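Local coordinates for glucose 1-dehydrogenase (Haloferax mediterranei, PDB 2B5W), which catalyses the zinc-dependent oxidation of D-glucose and some other aldose sugars with NADP(+) or NAD(+), preferring NADP(+), and works as a homodimer, at residues I4-G9 / L59-E64; L29-R34 / S125-S130; P90-T95 / M111-G116; L145-E150 / D326-V331; H332-F337 / T350-S355. The protein carries 1 engineered substitution. All blocks are in the same frame, centred on the assembly; numbering follows the deposited sequence. Where two conformers were deposited one is given.

Contact 1: I4-G9 / L59-E64. With ZN (zinc ion), chain B.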
# COMPACT_ATOMS: atom_id res chain seq x y z
N ILE A 4 35.33 -2.37 16.18
CA ILE A 4 34.62 -3.57 16.60
C ILE A 4 34.08 -4.23 15.34
O ILE A 4 33.38 -3.59 14.56
CB ILE A 4 33.46 -3.23 17.58
CG1 ILE A 4 33.98 -2.48 18.81
CG2 ILE A 4 32.73 -4.50 17.97
CD1 ILE A 4 35.02 -3.19 19.61
N ALA A 5 34.44 -5.49 15.13
CA ALA A 5 34.17 -6.17 13.86
C ALA A 5 33.71 -7.61 14.08
O ALA A 5 33.95 -8.18 15.14
CB ALA A 5 35.39 -6.17 13.01
N VAL A 6 33.03 -8.15 13.08
CA VAL A 6 32.79 -9.61 13.02
C VAL A 6 33.83 -10.18 12.02
O VAL A 6 34.15 -9.58 11.00
CB VAL A 6 31.35 -9.97 12.61
CG1 VAL A 6 30.37 -9.66 13.76
CG2 VAL A 6 30.92 -9.27 11.33
N LYS A 7 34.39 -11.34 12.36
CA LYS A 7 35.36 -12.03 11.50
C LYS A 7 34.80 -13.40 11.16
O LYS A 7 33.94 -13.95 11.87
CB LYS A 7 36.69 -12.22 12.24
CG LYS A 7 37.70 -11.09 12.16
CD LYS A 7 38.60 -11.12 13.39
CE LYS A 7 40.04 -10.71 13.13
NZ LYS A 7 40.85 -10.79 14.40
N ARG A 8 35.28 -13.96 10.04
CA ARG A 8 34.99 -15.35 9.73
C ARG A 8 35.53 -16.24 10.83
O ARG A 8 36.71 -16.12 11.21
CB ARG A 8 35.64 -15.74 8.40
CG ARG A 8 35.02 -15.04 7.20
CD ARG A 8 35.73 -15.37 5.88
NE ARG A 8 35.13 -14.69 4.72
CZ ARG A 8 35.58 -14.82 3.47
NH1 ARG A 8 36.62 -15.61 3.18
NH2 ARG A 8 35.03 -14.20 2.41
N GLY A 9 34.67 -17.07 11.42
CA GLY A 9 35.10 -18.01 12.44
C GLY A 9 34.92 -17.57 13.89
O GLY A 9 34.90 -18.42 14.77
N LEU A 59 34.07 -7.45 8.95
CA LEU A 59 33.15 -6.36 8.73
C LEU A 59 33.08 -5.55 10.03
O LEU A 59 32.71 -6.07 11.07
CB LEU A 59 31.77 -6.89 8.40
CG LEU A 59 30.64 -5.85 8.34
CD1 LEU A 59 30.88 -4.89 7.21
CD2 LEU A 59 29.33 -6.54 8.18
N VAL A 60 33.47 -4.28 9.96
CA VAL A 60 33.28 -3.38 11.11
C VAL A 60 31.78 -3.16 11.27
O VAL A 60 31.08 -2.86 10.28
CB VAL A 60 33.99 -2.05 10.91
CG1 VAL A 60 33.63 -1.07 12.02
CG2 VAL A 60 35.53 -2.24 10.87
N LEU A 61 31.27 -3.36 12.49
CA LEU A 61 29.86 -3.26 12.75
C LEU A 61 29.43 -1.81 12.96
O LEU A 61 30.27 -0.93 13.09
CB LEU A 61 29.51 -4.08 13.97
CG LEU A 61 29.71 -5.60 13.89
CD1 LEU A 61 29.48 -6.19 15.28
CD2 LEU A 61 28.77 -6.19 12.87
N GLY A 62 28.11 -1.62 13.01
CA GLY A 62 27.50 -0.38 13.45
C GLY A 62 27.01 0.49 12.32
O GLY A 62 27.78 0.93 11.46
N HIS A 63 25.72 0.82 12.37
CA HIS A 63 25.14 1.71 11.37
C HIS A 63 24.39 2.89 12.01
O HIS A 63 23.85 3.73 11.30
CB HIS A 63 24.17 0.93 10.46
CG HIS A 63 23.08 0.27 11.22
ND1 HIS A 63 23.26 -0.94 11.87
CD2 HIS A 63 21.82 0.69 11.52
CE1 HIS A 63 22.16 -1.23 12.55
NE2 HIS A 63 21.28 -0.25 12.38
N GLU A 64 24.32 2.93 13.33
CA GLU A 64 23.62 4.01 14.06
C GLU A 64 24.63 4.89 14.83
O GLU A 64 24.87 4.69 16.04
CB GLU A 64 22.68 3.40 15.08
CG GLU A 64 21.74 2.34 14.58
CD GLU A 64 20.91 1.74 15.69
OE1 GLU A 64 21.12 2.10 16.87
OE2 GLU A 64 20.03 0.96 15.37
ZN ZN B . 19.82 -0.09 13.84
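Val6 and Leu59 form a hydrogen-bonded pair between two antiparallel strands, and here the packing is tight. Val6 N donates to Leu59 O at 2.9 Å, and Leu59 N donates back to Val6 O at 3.0 Å. The two side chains lie side by side and point the same way, with Val6 CG2 3.9 Å from Leu59 CB. Leu61 meets the same valine at about a right angle. Both its methyls, CD1 and CD2, rest on Val6 CG1, the branch that stands anti to the valine's own carbonyl carbon (chi1 -72°). Val6 CG2 touches Leu61 CD2 as well, at 4.1 Å. A third backbone bond runs from Leu61 N to Ile4 O at 3.0 Å and is nearly straight (164° at the hydrogen).

The neighbouring Ala5 and Val60 are a non-hydrogen-bonded pair. Their backbones are close, but their side chains meet only at 4.5 Å, Ala5 CB to Val60 CG2. Past Val6 the first segment leaves its partner. Arg8 and Gly9 are exposed to solvent, and Gly9 is poorly ordered. The second segment instead runs inward to the catalytic zinc. His63 NE2 binds the zinc ion at 2.1 Å and Glu64 OE2 binds it at 1.9 Å. Cys38, an engineered residue, is a further ligand.

This small antiparallel sheet belongs to the catalytic part of a zinc-containing alcohol dehydrogenase. Strand 2-7 is its middle strand, with strand 14-17 on one side and strand 58-60 on the other. Helix 39-46 packs on Val6, Leu59 and Leu61 through Val44 and Ile45.

Contact 2: L29-R34 / S125-S130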
# COMPACT_ATOMS: atom_id res chain seq x y z
N LEU A 29 36.33 13.89 7.81
CA LEU A 29 36.76 12.96 8.87
C LEU A 29 36.02 13.27 10.16
O LEU A 29 35.97 14.40 10.62
CB LEU A 29 38.27 13.04 9.11
CG LEU A 29 38.83 12.10 10.15
CD1 LEU A 29 38.77 10.68 9.66
CD2 LEU A 29 40.27 12.48 10.51
N VAL A 30 35.45 12.22 10.74
CA VAL A 30 34.59 12.29 11.91
C VAL A 30 35.21 11.44 13.02
O VAL A 30 35.59 10.28 12.81
CB VAL A 30 33.19 11.75 11.57
CG1 VAL A 30 32.26 11.88 12.83
CG2 VAL A 30 32.60 12.40 10.31
N ARG A 31 35.24 11.98 14.24
CA ARG A 31 35.56 11.21 15.42
C ARG A 31 34.27 10.64 15.98
O ARG A 31 33.37 11.39 16.35
CB ARG A 31 36.25 12.06 16.48
CG ARG A 31 36.55 11.33 17.74
CD ARG A 31 37.47 12.10 18.72
NE ARG A 31 37.18 13.54 18.91
CZ ARG A 31 36.35 14.04 19.79
NH1 ARG A 31 36.26 15.36 19.91
NH2 ARG A 31 35.61 13.28 20.56
N THR A 32 34.22 9.32 16.10
CA THR A 32 33.03 8.65 16.62
C THR A 32 32.79 8.95 18.09
O THR A 32 33.71 8.87 18.91
CB THR A 32 33.17 7.15 16.42
OG1 THR A 32 33.43 6.93 15.03
CG2 THR A 32 31.90 6.43 16.77
N LEU A 33 31.55 9.33 18.42
CA LEU A 33 31.14 9.56 19.81
C LEU A 33 30.50 8.27 20.32
O LEU A 33 31.06 7.60 21.17
CB LEU A 33 30.19 10.76 19.94
CG LEU A 33 30.84 12.08 19.58
CD1 LEU A 33 29.75 13.10 19.34
CD2 LEU A 33 31.75 12.56 20.67
N ARG A 34 29.32 7.91 19.80
CA ARG A 34 28.58 6.70 20.20
C ARG A 34 27.98 6.01 19.01
O ARG A 34 27.61 6.66 18.03
CB ARG A 34 27.46 7.06 21.19
CG ARG A 34 27.97 7.51 22.54
CD ARG A 34 26.88 8.15 23.40
NE ARG A 34 27.40 8.38 24.74
CZ ARG A 34 26.64 8.50 25.79
NH1 ARG A 34 25.32 8.52 25.67
NH2 ARG A 34 27.21 8.63 27.00
N SER A 125 34.26 2.38 15.00
CA SER A 125 35.69 2.61 14.95
C SER A 125 35.91 3.98 15.53
O SER A 125 34.98 4.77 15.62
CB SER A 125 36.24 2.51 13.52
OG SER A 125 35.62 3.41 12.62
N GLU A 126 37.13 4.29 15.97
CA GLU A 126 37.35 5.57 16.61
C GLU A 126 37.13 6.75 15.68
O GLU A 126 36.75 7.82 16.14
CB GLU A 126 38.75 5.61 17.25
CG GLU A 126 38.85 4.59 18.38
CD GLU A 126 40.18 4.60 19.09
OE1 GLU A 126 41.17 4.09 18.53
OE2 GLU A 126 40.22 5.09 20.24
N PHE A 127 37.37 6.55 14.39
CA PHE A 127 37.17 7.56 13.34
C PHE A 127 36.52 6.92 12.13
O PHE A 127 36.67 5.72 11.87
CB PHE A 127 38.48 8.22 12.90
CG PHE A 127 39.18 8.95 13.99
CD1 PHE A 127 39.00 10.32 14.18
CD2 PHE A 127 40.00 8.26 14.87
CE1 PHE A 127 39.64 10.98 15.21
CE2 PHE A 127 40.62 8.91 15.91
CZ PHE A 127 40.45 10.26 16.08
N PHE A 128 35.78 7.73 11.37
CA PHE A 128 35.29 7.33 10.07
C PHE A 128 35.21 8.54 9.14
O PHE A 128 35.23 9.69 9.61
CB PHE A 128 33.94 6.58 10.17
CG PHE A 128 32.78 7.41 10.67
CD1 PHE A 128 32.49 7.47 12.03
CD2 PHE A 128 32.00 8.13 9.78
CE1 PHE A 128 31.40 8.23 12.49
CE2 PHE A 128 30.92 8.91 10.23
CZ PHE A 128 30.63 8.96 11.57
N THR A 129 35.13 8.27 7.85
CA THR A 129 34.85 9.28 6.88
C THR A 129 33.48 9.12 6.29
O THR A 129 32.91 8.04 6.31
CB THR A 129 35.89 9.26 5.75
OG1 THR A 129 35.91 7.95 5.14
CG2 THR A 129 37.29 9.51 6.33
N SER A 130 32.97 10.19 5.69
CA SER A 130 31.78 10.09 4.83
C SER A 130 31.64 11.33 3.98
O SER A 130 32.08 12.40 4.39
CB SER A 130 30.46 9.95 5.65
OG SER A 130 30.26 8.60 6.08
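Val30 and Phe128 pair at the heart of this antiparallel contact, which lies in the GroES-like catalytic domain of the alcohol dehydrogenase family. Backbone hydrogen bonds come first. Val30 N donates to Phe128 O at 2.8 Å, and Phe128 N donates to Val30 O at 2.9 Å. Further on, Thr32 N binds Glu126 O at 2.9 Å. One side chain joins this set: Thr32 OG1 donates to Ser125 O at 2.7 Å. It can do so because OG1 stands anti to its own carbonyl carbon (chi1 -55°). Ser125 OG in turn donates to Phe127 O.

Apolar contacts line both faces of the sheet. On the buried face, Val30 CB sits over the ring of Phe128 in a CH-pi contact, 3.9 Å from the ring centroid and 15° off its normal. The methyl CG1 touches CZ at the rim. On the other face, Leu29 CD1 meets Thr129 CG2 at 3.8 Å. There the Arg31 stem also lies against Phe127, with CB 3.8 Å from CE1.

Charged ends are held by other parts of the chain. The guanidinium of Arg31 hydrogen-bonds to Thr356 O and Ser355 OG, and Arg20 makes a cation-pi contact with Phe127. On its far side strand 27-37 pairs with strand 64-71, where Leu33 and Arg34 form a classic bulge opposite Val66. Thr32 OG1 also touches the edge of the Phe128 ring, near its plane, 3.2 Å from CD1.

Contact 3: P90-T95 / M111-G116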
# COMPACT_ATOMS: atom_id res chain seq x y z
N PRO A 90 27.16 4.03 -2.47
CA PRO A 90 27.15 3.39 -3.79
C PRO A 90 27.89 2.08 -3.80
O PRO A 90 28.90 1.93 -3.08
CB PRO A 90 27.82 4.43 -4.71
CG PRO A 90 28.02 5.63 -3.95
CD PRO A 90 27.74 5.39 -2.51
N PRO A 91 27.42 1.13 -4.60
CA PRO A 91 28.05 -0.19 -4.69
C PRO A 91 29.33 -0.12 -5.56
O PRO A 91 29.73 0.97 -5.99
CB PRO A 91 26.98 -1.03 -5.38
CG PRO A 91 26.30 -0.09 -6.25
CD PRO A 91 26.27 1.24 -5.51
N ALA A 92 29.90 -1.28 -5.82
CA ALA A 92 31.18 -1.40 -6.53
C ALA A 92 31.08 -0.83 -7.96
O ALA A 92 32.05 -0.26 -8.46
CB ALA A 92 31.64 -2.88 -6.54
N SER A 93 29.90 -0.94 -8.57
CA SER A 93 29.62 -0.41 -9.91
C SER A 93 29.54 1.11 -9.98
O SER A 93 29.39 1.69 -11.05
CB SER A 93 28.29 -0.99 -10.42
OG SER A 93 27.22 -0.76 -9.52
N GLY A 94 29.59 1.77 -8.83
CA GLY A 94 29.60 3.20 -8.76
C GLY A 94 28.18 3.72 -8.64
O GLY A 94 27.26 3.00 -8.23
N THR A 95 27.99 4.97 -9.03
CA THR A 95 26.73 5.65 -8.83
C THR A 95 25.66 5.08 -9.76
O THR A 95 25.93 4.32 -10.70
CB THR A 95 26.90 7.16 -9.00
OG1 THR A 95 25.76 7.85 -8.47
CG2 THR A 95 26.92 7.54 -10.49
N MET A 111 22.29 -2.71 -5.58
CA MET A 111 22.53 -1.36 -6.08
C MET A 111 22.90 -0.37 -4.96
O MET A 111 22.84 0.84 -5.14
CB MET A 111 21.30 -0.89 -6.86
CG MET A 111 20.93 -1.84 -7.99
SD MET A 111 19.78 -1.12 -9.15
CE MET A 111 20.13 -2.08 -10.63
N TYR A 112 23.30 -0.92 -3.81
CA TYR A 112 23.80 -0.12 -2.71
C TYR A 112 24.64 -1.03 -1.85
O TYR A 112 24.48 -2.26 -1.84
CB TYR A 112 22.65 0.42 -1.82
CG TYR A 112 21.79 -0.66 -1.22
CD1 TYR A 112 22.11 -1.25 -0.00
CD2 TYR A 112 20.66 -1.13 -1.89
CE1 TYR A 112 21.34 -2.25 0.52
CE2 TYR A 112 19.89 -2.13 -1.37
CZ TYR A 112 20.21 -2.68 -0.16
OH TYR A 112 19.43 -3.69 0.37
N PHE A 113 25.47 -0.39 -1.05
CA PHE A 113 26.01 -0.97 0.17
C PHE A 113 25.35 -0.27 1.38
O PHE A 113 24.93 0.87 1.28
CB PHE A 113 27.51 -0.70 0.26
CG PHE A 113 28.35 -1.39 -0.78
CD1 PHE A 113 27.98 -2.61 -1.33
CD2 PHE A 113 29.57 -0.84 -1.14
CE1 PHE A 113 28.80 -3.26 -2.26
CE2 PHE A 113 30.40 -1.50 -2.10
CZ PHE A 113 30.01 -2.70 -2.62
N GLU A 114 25.30 -0.98 2.50
CA GLU A 114 24.87 -0.42 3.78
C GLU A 114 26.03 -0.54 4.76
O GLU A 114 26.48 -1.63 5.06
CB GLU A 114 23.63 -1.14 4.33
CG GLU A 114 22.35 -0.60 3.70
CD GLU A 114 21.10 -1.39 4.04
OE1 GLU A 114 21.20 -2.50 4.60
OE2 GLU A 114 20.00 -0.89 3.72
N ARG A 115 26.51 0.58 5.23
CA ARG A 115 27.64 0.60 6.15
C ARG A 115 27.28 -0.16 7.43
O ARG A 115 26.25 0.09 8.06
CB ARG A 115 28.05 2.05 6.42
CG ARG A 115 28.73 2.71 5.20
CD ARG A 115 29.69 3.84 5.46
NE ARG A 115 30.74 3.47 6.40
CZ ARG A 115 31.77 4.23 6.72
NH1 ARG A 115 31.94 5.41 6.14
NH2 ARG A 115 32.63 3.81 7.65
N GLY A 116 28.15 -1.11 7.79
CA GLY A 116 27.97 -1.94 8.96
C GLY A 116 27.07 -3.15 8.76
O GLY A 116 26.81 -3.89 9.69
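Pro91 and Phe113 make the main contact, a CH-pi interaction. Pro91 CA lies over the centre of the phenyl ring, 3.7 Å from its centroid and only 9° off the ring normal. The CA-H of Pro91, where backbone and pyrrolidine ring meet, therefore sits over the ring face. Apolar side-chain contacts widen this patch. Pro91 CB is 4.2 Å from Phe113 CE1, and Ala92 CB is 4.2 Å from Phe113 CZ.

Backbone polar atoms meet the same ring obliquely. Pro90 O comes within 3.4 Å of Phe113 CD2, and Ala92 N within 3.5 Å of Phe113 CZ. No hydrogen bond joins the two segments. The pyrrolidine of Pro91 does reach the other backbone, with CD 3.5 Å from Met111 O.

The segment 90-95 holds a type I beta turn from Pro91 to Gly94, closed by Gly94 N to Pro91 O at 3.0 Å. It follows strand 88-89, the antiparallel neighbour of strand 113-115, in a small sheet of the catalytic domain. Phe113 and Arg89 share a backbone hydrogen bond there. The Phe113 ring lies against the first residues of that turn.

Charged and aromatic groups of the second segment make other contacts beyond the turn. Glu114, a substrate-binding residue, brings this segment to the active site, and it forms a salt bridge through OE2 to Arg88 NE. Arg88 also makes a cation-pi contact with the Tyr112 ring.

Contact 4: L145-E150 / D326-V331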
# COMPACT_ATOMS: atom_id res chain seq x y z
N LEU A 145 22.55 11.23 22.82
CA LEU A 145 21.65 10.19 22.35
C LEU A 145 21.53 10.20 20.82
O LEU A 145 20.55 9.67 20.25
CB LEU A 145 20.30 10.30 23.01
CG LEU A 145 20.31 10.17 24.52
CD1 LEU A 145 18.86 10.26 25.04
CD2 LEU A 145 20.97 8.84 24.95
N GLY A 146 22.59 10.66 20.16
CA GLY A 146 22.53 10.86 18.71
C GLY A 146 22.45 9.58 17.91
O GLY A 146 22.04 9.59 16.72
N PHE A 147 22.85 8.47 18.52
CA PHE A 147 22.68 7.15 17.95
C PHE A 147 21.22 6.75 17.76
O PHE A 147 20.98 5.71 17.18
CB PHE A 147 23.46 6.10 18.76
CG PHE A 147 22.99 5.98 20.18
CD1 PHE A 147 21.96 5.10 20.52
CD2 PHE A 147 23.59 6.72 21.19
CE1 PHE A 147 21.54 5.03 21.84
CE2 PHE A 147 23.16 6.64 22.46
CZ PHE A 147 22.15 5.80 22.81
N LEU A 148 20.27 7.51 18.30
CA LEU A 148 18.86 7.22 18.14
C LEU A 148 18.30 7.90 16.89
O LEU A 148 17.21 7.55 16.45
CB LEU A 148 18.05 7.69 19.33
CG LEU A 148 18.30 6.96 20.65
CD1 LEU A 148 17.39 7.55 21.71
CD2 LEU A 148 18.09 5.50 20.50
N ILE A 149 19.05 8.83 16.31
CA ILE A 149 18.55 9.55 15.10
C ILE A 149 18.37 8.56 13.93
O ILE A 149 17.34 8.61 13.25
CB ILE A 149 19.48 10.70 14.74
CG1 ILE A 149 19.51 11.75 15.83
CG2 ILE A 149 19.15 11.27 13.38
CD1 ILE A 149 18.14 12.32 16.17
N GLU A 150 19.30 7.65 13.68
CA GLU A 150 19.07 6.70 12.61
C GLU A 150 17.85 5.81 12.82
O GLU A 150 17.01 5.70 11.93
CB GLU A 150 20.36 5.87 12.30
CG GLU A 150 20.28 5.09 10.98
CD GLU A 150 19.63 3.74 11.08
OE1 GLU A 150 19.34 3.30 12.22
OE2 GLU A 150 19.36 3.09 10.03
N ASP A 326 14.47 5.36 29.93
CA ASP A 326 14.12 3.95 30.12
C ASP A 326 14.44 3.08 28.91
O ASP A 326 14.74 1.88 29.02
CB ASP A 326 12.66 3.79 30.54
CG ASP A 326 12.36 4.37 31.93
OD1 ASP A 326 13.28 4.78 32.67
OD2 ASP A 326 11.20 4.42 32.35
N LEU A 327 14.39 3.66 27.73
CA LEU A 327 14.70 2.96 26.50
C LEU A 327 16.14 2.51 26.43
O LEU A 327 16.42 1.39 26.01
CB LEU A 327 14.38 3.86 25.29
CG LEU A 327 14.61 3.20 23.91
CD1 LEU A 327 13.48 2.28 23.56
CD2 LEU A 327 14.79 4.30 22.84
N VAL A 328 17.04 3.42 26.80
CA VAL A 328 18.49 3.19 26.71
C VAL A 328 18.97 2.54 28.01
O VAL A 328 19.18 3.20 29.05
CB VAL A 328 19.25 4.48 26.36
CG1 VAL A 328 20.74 4.15 26.22
CG2 VAL A 328 18.73 5.06 25.06
N THR A 329 19.10 1.23 27.94
CA THR A 329 19.39 0.44 29.12
C THR A 329 20.86 0.33 29.40
O THR A 329 21.24 -0.03 30.53
CB THR A 329 18.73 -0.94 29.03
OG1 THR A 329 19.02 -1.57 27.80
CG2 THR A 329 17.20 -0.86 29.07
N GLY A 330 21.71 0.67 28.43
CA GLY A 330 23.14 0.69 28.68
C GLY A 330 23.95 1.38 27.61
O GLY A 330 23.80 1.05 26.45
N VAL A 331 24.79 2.31 28.02
CA VAL A 331 25.81 2.88 27.17
C VAL A 331 27.13 2.41 27.78
O VAL A 331 27.39 2.60 28.97
CB VAL A 331 25.74 4.39 27.11
CG1 VAL A 331 26.81 4.90 26.18
CG2 VAL A 331 24.37 4.84 26.56
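Val328 is the bump of this contact, and it fits against Phe147, Leu145 and Leu148. Phe147 and Val328 reach toward each other, tip to tip. Val328 CG1 is 4.0 Å from Phe147 CZ and lies at the ring edge, near its plane. The second methyl, CG2, fills the hollow between the three side chains. It is 4.2 Å from Phe147 CZ, 4.4 Å from Leu145 CD2 and 4.4 Å from Leu148 CD1.

Two smaller touches flank this fit. Leu148 CD2 meets Leu327 CD2 at 4.2 Å. Val331 CG2 comes to Phe147 CZ at 4.5 Å, obliquely to the ring. All five pairs are apolar, and no hydrogen bond crosses.

The hollow is shaped by a 3-10 segment, 146-148, which leads into helix 149-164. The turn is closed by Leu148 N to Leu145 O at 2.9 Å. The bump stands where helix 321-327 gives way to strand 328-333. In the two-domain fold of zinc-containing alcohol dehydrogenases, this is where the chain passes from the Rossmann-type nucleotide-binding domain back to a sheet of the catalytic domain. The contact packs that passage against the turn that leads into the long helix.

Both ends lie close to functional groups. Glu150 is a known zinc- and substrate-binding residue of this enzyme, but here its carboxylate stands off the zinc, which Cys38, His63 and Glu64 bind. The side chain of Leu327 is about 5 Å from that of Ser183, which binds NADP(+). Phe147 also packs on Ala351 of strand 349-353 and on Arg34 of strand 27-37.

Contact 5: H332-F337 / T350-S355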
# COMPACT_ATOMS: atom_id res chain seq x y z
N HIS A 332 27.92 1.74 26.96
CA HIS A 332 29.12 1.05 27.40
C HIS A 332 30.33 1.65 26.78
O HIS A 332 30.40 1.82 25.55
CB HIS A 332 29.01 -0.41 27.04
CG HIS A 332 27.87 -1.07 27.74
ND1 HIS A 332 26.62 -1.23 27.17
CD2 HIS A 332 27.77 -1.55 29.00
CE1 HIS A 332 25.82 -1.81 28.05
NE2 HIS A 332 26.49 -2.01 29.17
N PRO A 333 31.32 1.97 27.59
CA PRO A 333 32.57 2.44 27.02
C PRO A 333 33.23 1.37 26.20
O PRO A 333 33.04 0.18 26.45
CB PRO A 333 33.41 2.81 28.24
CG PRO A 333 32.87 1.95 29.34
CD PRO A 333 31.38 1.89 29.06
N LEU A 334 34.01 1.78 25.20
CA LEU A 334 34.74 0.85 24.35
C LEU A 334 35.57 -0.14 25.20
O LEU A 334 35.62 -1.33 24.87
CB LEU A 334 35.64 1.63 23.42
CG LEU A 334 36.45 0.80 22.44
CD1 LEU A 334 35.59 -0.07 21.55
CD2 LEU A 334 37.34 1.70 21.62
N SER A 335 36.10 0.36 26.30
CA SER A 335 36.89 -0.46 27.24
C SER A 335 36.13 -1.71 27.70
O SER A 335 36.75 -2.73 27.93
CB SER A 335 37.34 0.38 28.44
OG SER A 335 36.22 0.98 29.08
N GLU A 336 34.80 -1.63 27.81
CA GLU A 336 33.93 -2.71 28.24
C GLU A 336 32.77 -2.89 27.25
O GLU A 336 31.60 -2.93 27.61
CB GLU A 336 33.41 -2.42 29.66
CG GLU A 336 34.44 -1.88 30.63
CD GLU A 336 35.52 -2.88 31.01
OE1 GLU A 336 35.27 -4.12 30.91
OE2 GLU A 336 36.64 -2.43 31.41
N PHE A 337 33.10 -2.96 25.98
CA PHE A 337 32.08 -2.87 24.93
C PHE A 337 31.14 -4.06 24.85
O PHE A 337 30.03 -3.93 24.38
CB PHE A 337 32.74 -2.66 23.58
CG PHE A 337 33.31 -3.91 23.03
CD1 PHE A 337 34.62 -4.26 23.31
CD2 PHE A 337 32.53 -4.75 22.24
CE1 PHE A 337 35.15 -5.46 22.81
CE2 PHE A 337 33.06 -5.94 21.73
CZ PHE A 337 34.36 -6.28 22.02
N THR A 350 21.04 -0.28 23.49
CA THR A 350 22.40 -0.06 23.97
C THR A 350 23.20 0.66 22.95
O THR A 350 22.82 0.74 21.79
CB THR A 350 23.11 -1.37 24.25
OG1 THR A 350 23.22 -2.13 23.04
CG2 THR A 350 22.34 -2.27 25.24
N ALA A 351 24.32 1.21 23.39
CA ALA A 351 25.29 1.83 22.52
C ALA A 351 26.67 1.64 23.11
O ALA A 351 26.81 1.35 24.29
CB ALA A 351 25.02 3.32 22.37
N ILE A 352 27.68 1.84 22.27
CA ILE A 352 29.08 1.87 22.66
C ILE A 352 29.61 3.28 22.49
O ILE A 352 29.45 3.89 21.44
CB ILE A 352 29.91 0.91 21.80
CG1 ILE A 352 29.38 -0.52 22.00
CG2 ILE A 352 31.40 1.01 22.19
CD1 ILE A 352 29.85 -1.52 20.96
N GLU A 353 30.27 3.78 23.52
CA GLU A 353 30.87 5.09 23.53
C GLU A 353 32.35 4.98 23.20
O GLU A 353 33.12 4.39 23.97
CB GLU A 353 30.69 5.77 24.88
CG GLU A 353 31.31 7.16 24.94
CD GLU A 353 30.87 7.92 26.14
OE1 GLU A 353 31.50 7.75 27.20
OE2 GLU A 353 29.93 8.71 26.01
N PHE A 354 32.73 5.57 22.09
CA PHE A 354 34.13 5.66 21.64
C PHE A 354 34.88 6.88 22.19
O PHE A 354 36.09 6.83 22.42
CB PHE A 354 34.19 5.64 20.12
CG PHE A 354 33.93 4.28 19.55
CD1 PHE A 354 32.64 3.80 19.46
CD2 PHE A 354 34.97 3.47 19.14
CE1 PHE A 354 32.40 2.51 18.98
CE2 PHE A 354 34.72 2.19 18.66
CZ PHE A 354 33.44 1.73 18.60
N SER A 355 34.14 7.97 22.39
CA SER A 355 34.72 9.21 22.87
C SER A 355 33.61 10.15 23.32
O SER A 355 32.44 9.94 23.01
CB SER A 355 35.55 9.86 21.78
OG SER A 355 34.75 10.51 20.78
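His332 with Ile352 and Pro333 with Glu353 are parallel bridges, tied by bonds from His332 N to Ala351 O at 2.9 Å, Glu353 N to His332 O at 2.8 Å and Leu334 N to Glu353 O at 3.0 Å. The last is the most bent, with 142° at the hydrogen. It comes just as the first strand turns into the 3-10 segment 334-335. His332 O also receives a CA-H contact from Ile352.

The side chains of Leu334, Phe337, Ile352 and Phe354 form an apolar group. Leu334 brings both methyls obliquely to the Phe354 ring: CD1 is 3.8 Å from CE2, and CD2 is 3.9 Å from Phe354 CD2. Ile352 reaches in two directions. Its CG2 lies 4.0 Å from Leu334 CA, and its CD1 lies 4.1 Å from Phe337 CB. Ile4 of strand 2-7 packs on Leu334 and Phe337. The His332 ring has Ala351 O and Thr350 CG2 at its edge, near the ring plane.

On its other side strand 349-353 bonds to strand 27-37, through Ile352 and Phe354. Strand 349-353 thus connects strand 328-333 to strand 27-37 of the catalytic domain, as the returning end of the chain does in this family. Thr350 OG1 bonds elsewhere, to Ala340 O.

Three backbone bonds set the register here, while carbon-to-carbon packing fills one face. The polar end of Glu353 is satisfied outside the pair: its carboxylate is joined through OE2 in a salt bridge to Arg34 NE of the adjoining strand 27-37.

Overall arrangement
From the N terminus, contact 1 closes the first loop, bringing strand 2-7 to the segment that leads to the zinc ligands. Contact 2 opens inside that loop, at residue 29, and closes after it, so the two cross. Contact 3 is a short closure lying wholly between the segments of contact 2. All three belong to the catalytic part. Contact 4 then spans 176 residues, enclosing most of the Rossmann-type region, and returns the chain to the start of helix 149-164. Contact 5 follows directly and shares strand 328-333 with it. Strands 27-37 and 349-353 are neighbours, so contacts 2 and 5 meet in one sheet. Ile4 links contacts 1 and 5.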